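Side-chain contacts in glycoside hydrolase family protein (Novosphingobium sp. PP1Y, PDB 6Q2F), which probably hydrolyses alpha-L-rhamnosidic bonds, releasing rhamnose from glycosides: residues Leu75-Met78 against Lys79-Ile83; Met801-Ala804 against Ala805-Leu809; Leu838-Trp841 against Ser842-Ala846. All blocks are in the same frame, centred on the assembly; numbering follows the deposited sequence.

Contact 1. Residues Leu75-Met78 against Lys79-Ile83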
loop_
_atom_site.group_PDB
_atom_site.type_symbol
_atom_site.label_atom_id
_atom_site.label_comp_id
_atom_site.label_asym_id
_atom_site.label_seq_id
_atom_site.Cartn_x
_atom_site.Cartn_y
_atom_site.Cartn_z
ATOM N N LEU A 75 -7.731 21.313 16.789
ATOM C CA LEU A 75 -8.194 20.162 17.555
ATOM C C LEU A 75 -9.602 20.390 18.091
ATOM O O LEU A 75 -10.368 19.432 18.236
ATOM C CB LEU A 75 -7.208 19.843 18.676
ATOM C CG LEU A 75 -6.067 18.887 18.292
ATOM C CD1 LEU A 75 -5.221 19.437 17.148
ATOM C CD2 LEU A 75 -5.199 18.561 19.502
ATOM N N GLU A 76 -9.974 21.644 18.350
ATOM C CA GLU A 76 -11.356 21.919 18.719
ATOM C C GLU A 76 -12.294 21.691 17.537
ATOM O O GLU A 76 -13.428 21.234 17.727
ATOM C CB GLU A 76 -11.505 23.351 19.252
ATOM C CG GLU A 76 -10.870 23.578 20.636
ATOM C CD GLU A 76 -10.830 25.044 21.011
ATOM O OE1 GLU A 76 -10.775 25.337 22.222
ATOM O OE2 GLU A 76 -10.863 25.889 20.101
ATOM N N TRP A 77 -11.853 22.013 16.312
ATOM C CA TRP A 77 -12.661 21.696 15.135
ATOM C C TRP A 77 -12.889 20.189 15.014
ATOM O O TRP A 77 -14.007 19.736 14.757
ATOM C CB TRP A 77 -12.009 22.237 13.863
ATOM C CG TRP A 77 -12.708 21.722 12.631
ATOM C CD1 TRP A 77 -13.940 22.088 12.176
ATOM C CD2 TRP A 77 -12.237 20.711 11.723
ATOM N NE1 TRP A 77 -14.264 21.377 11.037
ATOM C CE2 TRP A 77 -13.232 20.530 10.739
ATOM C CE3 TRP A 77 -11.079 19.952 11.648
ATOM C CZ2 TRP A 77 -13.091 19.619 9.688
ATOM C CZ3 TRP A 77 -10.939 19.042 10.604
ATOM C CH2 TRP A 77 -11.934 18.885 9.639
HETATM N N MSE A 78 -11.842 19.401 15.233
HETATM C CA MSE A 78 -11.899 17.947 15.116
HETATM C C MSE A 78 -12.888 17.361 16.096
HETATM O O MSE A 78 -13.602 16.413 15.773
HETATM C CB MSE A 78 -10.524 17.329 15.346
HETATM C CG MSE A 78 -9.525 17.571 14.232
HETATM SE SE MSE A 78 -7.716 16.883 14.706
HETATM C CE MSE A 78 -6.693 17.681 13.254
ATOM N N LYS A 79 -12.918 17.910 17.312
ATOM C CA LYS A 79 -13.942 17.489 18.265
ATOM C C LYS A 79 -15.337 17.825 17.760
ATOM O O LYS A 79 -16.220 16.962 17.775
ATOM C CB LYS A 79 -13.707 18.108 19.641
ATOM C CG LYS A 79 -12.511 17.524 20.347
ATOM C CD LYS A 79 -12.627 16.000 20.424
ATOM C CE LYS A 79 -13.739 15.569 21.352
ATOM N NZ LYS A 79 -13.594 14.117 21.630
ATOM N N ARG A 80 -15.556 19.070 17.300
ATOM C CA ARG A 80 -16.891 19.459 16.824
ATOM C C ARG A 80 -17.394 18.495 15.762
ATOM O O ARG A 80 -18.574 18.130 15.734
ATOM C CB ARG A 80 -16.890 20.880 16.242
ATOM C CG ARG A 80 -16.900 22.012 17.245
ATOM C CD ARG A 80 -17.386 23.341 16.600
ATOM N NE ARG A 80 -16.505 23.869 15.558
ATOM C CZ ARG A 80 -15.282 24.343 15.787
ATOM N NH1 ARG A 80 -14.784 24.328 17.024
ATOM N NH2 ARG A 80 -14.558 24.834 14.782
ATOM N N VAL A 81 -16.490 18.061 14.884
ATOM C CA VAL A 81 -16.829 17.306 13.690
ATOM C C VAL A 81 -16.777 15.793 13.924
ATOM O O VAL A 81 -17.092 15.017 13.016
ATOM C CB VAL A 81 -15.890 17.660 12.521
ATOM C CG1 VAL A 81 -16.062 19.117 12.122
ATOM C CG2 VAL A 81 -14.444 17.369 12.894
ATOM N N GLY A 82 -16.405 15.354 15.128
ATOM C CA GLY A 82 -16.429 13.953 15.505
ATOM C C GLY A 82 -15.216 13.133 15.119
ATOM O O GLY A 82 -15.330 11.911 14.998
ATOM N N ILE A 83 -14.070 13.752 14.925
ATOM C CA ILE A 83 -12.854 13.041 14.565
ATOM C C ILE A 83 -12.279 12.420 15.827
ATOM O O ILE A 83 -12.370 13.006 16.907
ATOM C CB ILE A 83 -11.874 14.007 13.880
ATOM C CG1 ILE A 83 -12.235 14.159 12.402
ATOM C CG2 ILE A 83 -10.392 13.562 14.075
ATOM C CD1 ILE A 83 -11.666 15.416 11.778
HETATM O O HOH W 1 -12.636 26.539 18.059
#

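Contact 2. Residues Met801-Ala804 against Ala805-Leu809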
loop_
_atom_site.group_PDB
_atom_site.type_symbol
_atom_site.label_atom_id
_atom_site.label_comp_id
_atom_site.label_asym_id
_atom_site.label_seq_id
_atom_site.Cartn_x
_atom_site.Cartn_y
_atom_site.Cartn_z
HETATM N N MSE A 801 6.463 -24.187 -4.172
HETATM C CA MSE A 801 6.204 -24.339 -2.759
HETATM C C MSE A 801 7.357 -25.045 -2.071
HETATM O O MSE A 801 7.936 -26.002 -2.581
HETATM C CB MSE A 801 4.900 -25.104 -2.538
HETATM C CG MSE A 801 4.461 -25.177 -1.085
HETATM SE SE MSE A 801 2.848 -26.235 -0.943
HETATM C CE MSE A 801 1.650 -25.048 -1.877
ATOM N N THR A 802 7.675 -24.556 -0.889
ATOM C CA THR A 802 8.790 -25.075 -0.133
ATOM C C THR A 802 8.363 -26.330 0.643
ATOM O O THR A 802 7.171 -26.575 0.889
ATOM C CB THR A 802 9.303 -23.959 0.773
ATOM O OG1 THR A 802 10.665 -24.193 1.105
ATOM C CG2 THR A 802 8.461 -23.858 2.023
ATOM N N LEU A 803 9.346 -27.163 0.987
ATOM C CA LEU A 803 9.025 -28.361 1.752
ATOM C C LEU A 803 8.368 -27.989 3.073
ATOM O O LEU A 803 7.392 -28.618 3.486
ATOM C CB LEU A 803 10.279 -29.210 1.988
ATOM C CG LEU A 803 10.014 -30.454 2.852
ATOM C CD1 LEU A 803 8.942 -31.345 2.225
ATOM C CD2 LEU A 803 11.289 -31.249 3.075
ATOM N N ALA A 804 8.877 -26.946 3.730
ATOM C CA ALA A 804 8.311 -26.492 4.995
ATOM C C ALA A 804 6.836 -26.128 4.848
ATOM O O ALA A 804 6.014 -26.469 5.704
ATOM C CB ALA A 804 9.101 -25.286 5.520
ATOM N N ALA A 805 6.482 -25.412 3.780
ATOM C CA ALA A 805 5.075 -25.097 3.566
ATOM C C ALA A 805 4.301 -26.363 3.256
ATOM O O ALA A 805 3.202 -26.570 3.774
ATOM C CB ALA A 805 4.902 -24.079 2.433
ATOM N N LEU A 806 4.859 -27.218 2.397
ATOM C CA LEU A 806 4.137 -28.419 1.982
ATOM C C LEU A 806 3.897 -29.345 3.166
ATOM O O LEU A 806 2.821 -29.952 3.290
ATOM C CB LEU A 806 4.917 -29.126 0.880
ATOM C CG LEU A 806 4.285 -30.380 0.290
ATOM C CD1 LEU A 806 2.942 -30.044 -0.341
ATOM C CD2 LEU A 806 5.225 -30.948 -0.756
ATOM N N ARG A 807 4.889 -29.446 4.057
ATOM C CA ARG A 807 4.744 -30.236 5.273
ATOM C C ARG A 807 3.546 -29.773 6.087
ATOM O O ARG A 807 2.723 -30.582 6.530
ATOM C CB ARG A 807 6.005 -30.128 6.118
ATOM C CG ARG A 807 7.116 -31.087 5.720
ATOM C CD ARG A 807 8.429 -30.653 6.392
ATOM N NE ARG A 807 9.445 -31.693 6.309
ATOM C CZ ARG A 807 10.693 -31.543 6.722
ATOM N NH1 ARG A 807 11.076 -30.382 7.237
ATOM N NH2 ARG A 807 11.551 -32.551 6.619
ATOM N N LYS A 808 3.456 -28.464 6.322
ATOM C CA LYS A 808 2.360 -27.949 7.127
ATOM C C LYS A 808 1.031 -28.158 6.425
ATOM O O LYS A 808 0.031 -28.520 7.054
ATOM C CB LYS A 808 2.572 -26.467 7.432
ATOM C CG LYS A 808 1.655 -25.993 8.536
ATOM C CD LYS A 808 2.078 -26.568 9.896
ATOM C CE LYS A 808 0.960 -26.414 10.925
ATOM N NZ LYS A 808 1.365 -26.814 12.308
ATOM N N LEU A 809 1.007 -27.950 5.114
ATOM C CA LEU A 809 -0.225 -28.128 4.360
ATOM C C LEU A 809 -0.677 -29.581 4.405
ATOM O O LEU A 809 -1.850 -29.868 4.674
ATOM C CB LEU A 809 0.001 -27.661 2.930
ATOM C CG LEU A 809 -1.204 -27.539 2.033
ATOM C CD1 LEU A 809 -1.985 -26.250 2.381
ATOM C CD2 LEU A 809 -0.702 -27.541 0.605
#

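Contact 3. Residues Leu838-Trp841 against Ser842-Ala846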
loop_
_atom_site.group_PDB
_atom_site.type_symbol
_atom_site.label_atom_id
_atom_site.label_comp_id
_atom_site.label_asym_id
_atom_site.label_seq_id
_atom_site.Cartn_x
_atom_site.Cartn_y
_atom_site.Cartn_z
ATOM N N LEU A 838 15.164 -34.398 0.129
ATOM C CA LEU A 838 14.785 -34.496 -1.267
ATOM C C LEU A 838 13.446 -35.191 -1.479
ATOM O O LEU A 838 12.431 -34.579 -1.796
ATOM C CB LEU A 838 15.860 -35.327 -1.976
ATOM C CG LEU A 838 16.975 -35.964 -1.129
ATOM C CD1 LEU A 838 17.688 -37.074 -1.868
ATOM C CD2 LEU A 838 17.932 -34.881 -0.682
ATOM N N THR A 839 13.493 -36.493 -1.296
ATOM C CA THR A 839 12.395 -37.411 -1.428
ATOM C C THR A 839 11.066 -37.065 -0.782
ATOM O O THR A 839 10.052 -37.380 -1.302
ATOM C CB THR A 839 12.878 -38.740 -0.827
ATOM O OG1 THR A 839 13.973 -39.199 -1.602
ATOM C CG2 THR A 839 11.810 -39.802 -0.776
ATOM N N GLU A 840 11.095 -36.449 0.365
ATOM C CA GLU A 840 9.891 -36.160 1.135
ATOM C C GLU A 840 8.968 -35.180 0.416
ATOM O O GLU A 840 7.739 -35.335 0.457
ATOM C CB GLU A 840 10.270 -35.629 2.520
ATOM C CG GLU A 840 9.055 -35.266 3.372
ATOM C CD GLU A 840 9.438 -34.664 4.709
ATOM O OE1 GLU A 840 10.647 -34.614 5.019
ATOM O OE2 GLU A 840 8.527 -34.240 5.443
ATOM N N TRP A 841 9.536 -34.175 -0.254
ATOM C CA TRP A 841 8.721 -33.222 -1.006
ATOM C C TRP A 841 7.876 -33.950 -2.040
ATOM O O TRP A 841 6.661 -33.738 -2.126
ATOM C CB TRP A 841 9.624 -32.183 -1.678
ATOM C CG TRP A 841 8.926 -31.005 -2.313
ATOM C CD1 TRP A 841 8.774 -29.766 -1.771
ATOM C CD2 TRP A 841 8.313 -30.948 -3.618
ATOM N NE1 TRP A 841 8.102 -28.942 -2.642
ATOM C CE2 TRP A 841 7.808 -29.640 -3.784
ATOM C CE3 TRP A 841 8.156 -31.866 -4.659
ATOM C CZ2 TRP A 841 7.149 -29.230 -4.940
ATOM C CZ3 TRP A 841 7.499 -31.459 -5.806
ATOM C CH2 TRP A 841 7.003 -30.154 -5.937
ATOM N N SER A 842 8.505 -34.842 -2.814
ATOM C CA SER A 842 7.784 -35.597 -3.836
ATOM C C SER A 842 6.758 -36.544 -3.223
ATOM O O SER A 842 5.679 -36.747 -3.789
ATOM C CB SER A 842 8.765 -36.383 -4.706
ATOM O OG SER A 842 9.397 -35.538 -5.656
ATOM N N SER A 843 7.083 -37.157 -2.084
ATOM C CA SER A 843 6.128 -38.061 -1.450
ATOM C C SER A 843 4.884 -37.303 -1.014
ATOM O O SER A 843 3.757 -37.778 -1.190
ATOM C CB SER A 843 6.771 -38.761 -0.251
ATOM O OG SER A 843 7.880 -39.534 -0.657
ATOM N N LEU A 844 5.076 -36.120 -0.431
ATOM C CA LEU A 844 3.942 -35.341 0.036
ATOM C C LEU A 844 3.092 -34.873 -1.134
ATOM O O LEU A 844 1.860 -34.886 -1.052
ATOM C CB LEU A 844 4.429 -34.155 0.875
ATOM C CG LEU A 844 5.010 -34.563 2.232
ATOM C CD1 LEU A 844 5.570 -33.356 2.964
ATOM C CD2 LEU A 844 3.943 -35.230 3.082
ATOM N N VAL A 845 3.728 -34.466 -2.238
ATOM C CA VAL A 845 2.942 -34.100 -3.411
ATOM C C VAL A 845 2.149 -35.304 -3.898
ATOM O O VAL A 845 0.952 -35.196 -4.183
ATOM C CB VAL A 845 3.840 -33.516 -4.515
ATOM C CG1 VAL A 845 3.057 -33.401 -5.815
ATOM C CG2 VAL A 845 4.345 -32.132 -4.103
ATOM N N ALA A 846 2.786 -36.479 -3.968
ATOM C CA ALA A 846 2.065 -37.663 -4.429
ATOM C C ALA A 846 0.907 -38.008 -3.498
ATOM O O ALA A 846 -0.131 -38.479 -3.958
ATOM C CB ALA A 846 3.019 -38.867 -4.580
#

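Contact 1. Residues Leu75-Met78 against Lys79-Ile83
W77 and V81, one helical turn apart, form the apolar centre of this helix end. The indole CG lies anti to the backbone N (chi1 171°), which swings the ring alongside the next turn, and the two V81 methyls sit under different parts of it. V81 CG2 makes a CH-pi contact, 4.0 Å from the centroid of the W77 six-membered ring and nearly on its normal, while V81 CG1 lies toward the nitrogen side, 3.5 Å from W77 CE2. I83 CD1 approaches the far end of the indole obliquely, 3.9 Å from W77 CZ3, and also touches the CG of M78, a selenomethionine. An alanine in place of W77 would take away this lid, and would probably leave V81 and I83 facing a gap and the A708 carbonyl without its indole N-H donor.

Beneath this cluster the chain leaves the helix through a Schellman motif: G82, with positive phi, donates to K79 O, and I83 N bonds to M78 O at 2.8 Å. Farther out, R80 NH2 reaches the indole edge in the plane of the ring, 3.8 Å from W77 CD1, with the two planes 67° apart; its salt bridge is with E709. A water spans the outermost pair, 2.8 Å from E76 OE2 and 3.3 Å from R80 NH1.

The helix packs on a parallel barrel. M78 touches V57 and W59 of strand 56-62 and L86 of strand 85-91, whereas L75 also meets L124 of helix 108-124, the neighbour on that flank.

Contact 2. Residues Met801-Ala804 against Ala805-Leu809
L806 and T802 are joined by the first of the backbone bonds that start this helix: L806 N donates to T802 O at 2.8 Å. The next, from R807 N to L803 O, is 2.7 Å long, and K808 N follows with a weak bond to A804 O.

T802 holds the N-cap position, yet its side chain makes no capping bond. With chi1 at -156°, OG1 is anti to the backbone N and turned from the helix start, so it is the methyl, CG2, that lies 3.1 Å from A805 N. The same methyl touches A805 CB.

Apolar contacts cover the inner side. M801, a selenomethionine, runs extended along the first turn as far as its selenium, with CG against A805 CB at 3.7 Å. The side chain crosses that of L806 at about a right angle, its selenium 3.9 Å from L806 CD1, and reaches onward to L809 CD2 at 4.1 Å.

The third kind joins an aliphatic branch to a charged plane. R807 runs extended from CG to NE past L803, whose CD2 rests over one face of the guanidinium, 3.7 Å from R807 CZ and displaced toward the rim. That face contact probably helps to fix the plane of a group whose NH2 is paired with E840 of helix 838-848.

Taken together, this is the N-terminal turn of the helix in a beta-alpha-beta unit, strand 788-794, helix 803-814 and strand 818-820, with M801 touching L794 and L809 touching I792 of the first strand.

Contact 3. Residues Leu838-Trp841 against Ser842-Ala846
T839 O is approached by two groups of S843, its backbone N-H and its hydroxyl. S843 N gives the settled bond, 3.1 Å from T839 O and in the carbonyl plane. S843 OG stands equally close, but its one proton has another acceptor within reach, so the second grip remains undecided. The hydroxyl is brought back over the preceding turn because OG is anti to its own carbonyl carbon, chi1 -61°. Two more helical bonds follow, L844 N to E840 O at 2.9 Å and V845 N to W841 O at 3.0 Å.

On another side of the helix, W841 and V845 cross one turn apart. V845 CG2 sits over a face of the indole, 3.7 Å from the centroid of the six-membered ring and 14° off its normal. The contact is displaced toward the rim, with W841 CZ3 the nearest ring atom at 3.6 Å. This CH-pi contact probably helps to steady the tilt of the indole, together with the bond from NE1 to the M801 carbonyl.

E840 and L844 lie side by side and point the same way. L844 CD1 is 4.0 Å from E840 OE2 and equally near E840 CG, so the leucine lines the carboxylate's flank while E840 OE1 is committed to R807.

These side chains face helix 803-814 across a helix-helix interface: E840 touches L803, L844 meets L806 and A810, and V845 meets L806. Loop residues border helix 838-848 itself, P824 and T827 against W841, and A823 and P824 against V845.

How the contacts relate
From the N terminus, contact 1 comes first, at the end of helix 68-81 in the parallel barrel. Far along the chain, and about 51 Å away between centres, contact 2 opens helix 803-814, and contact 3 follows in helix 838-848. All three are turns within continuous segments, so none closes a long loop, and they succeed one another without nesting or crossing. Contacts 2 and 3 do meet, their centres 10 Å apart: a salt bridge, a probable hydrogen bond and apolar packing join the two helices. Together they tie two helices of one mixed-sheet region, on the opposite side of the chain's centre from contact 1.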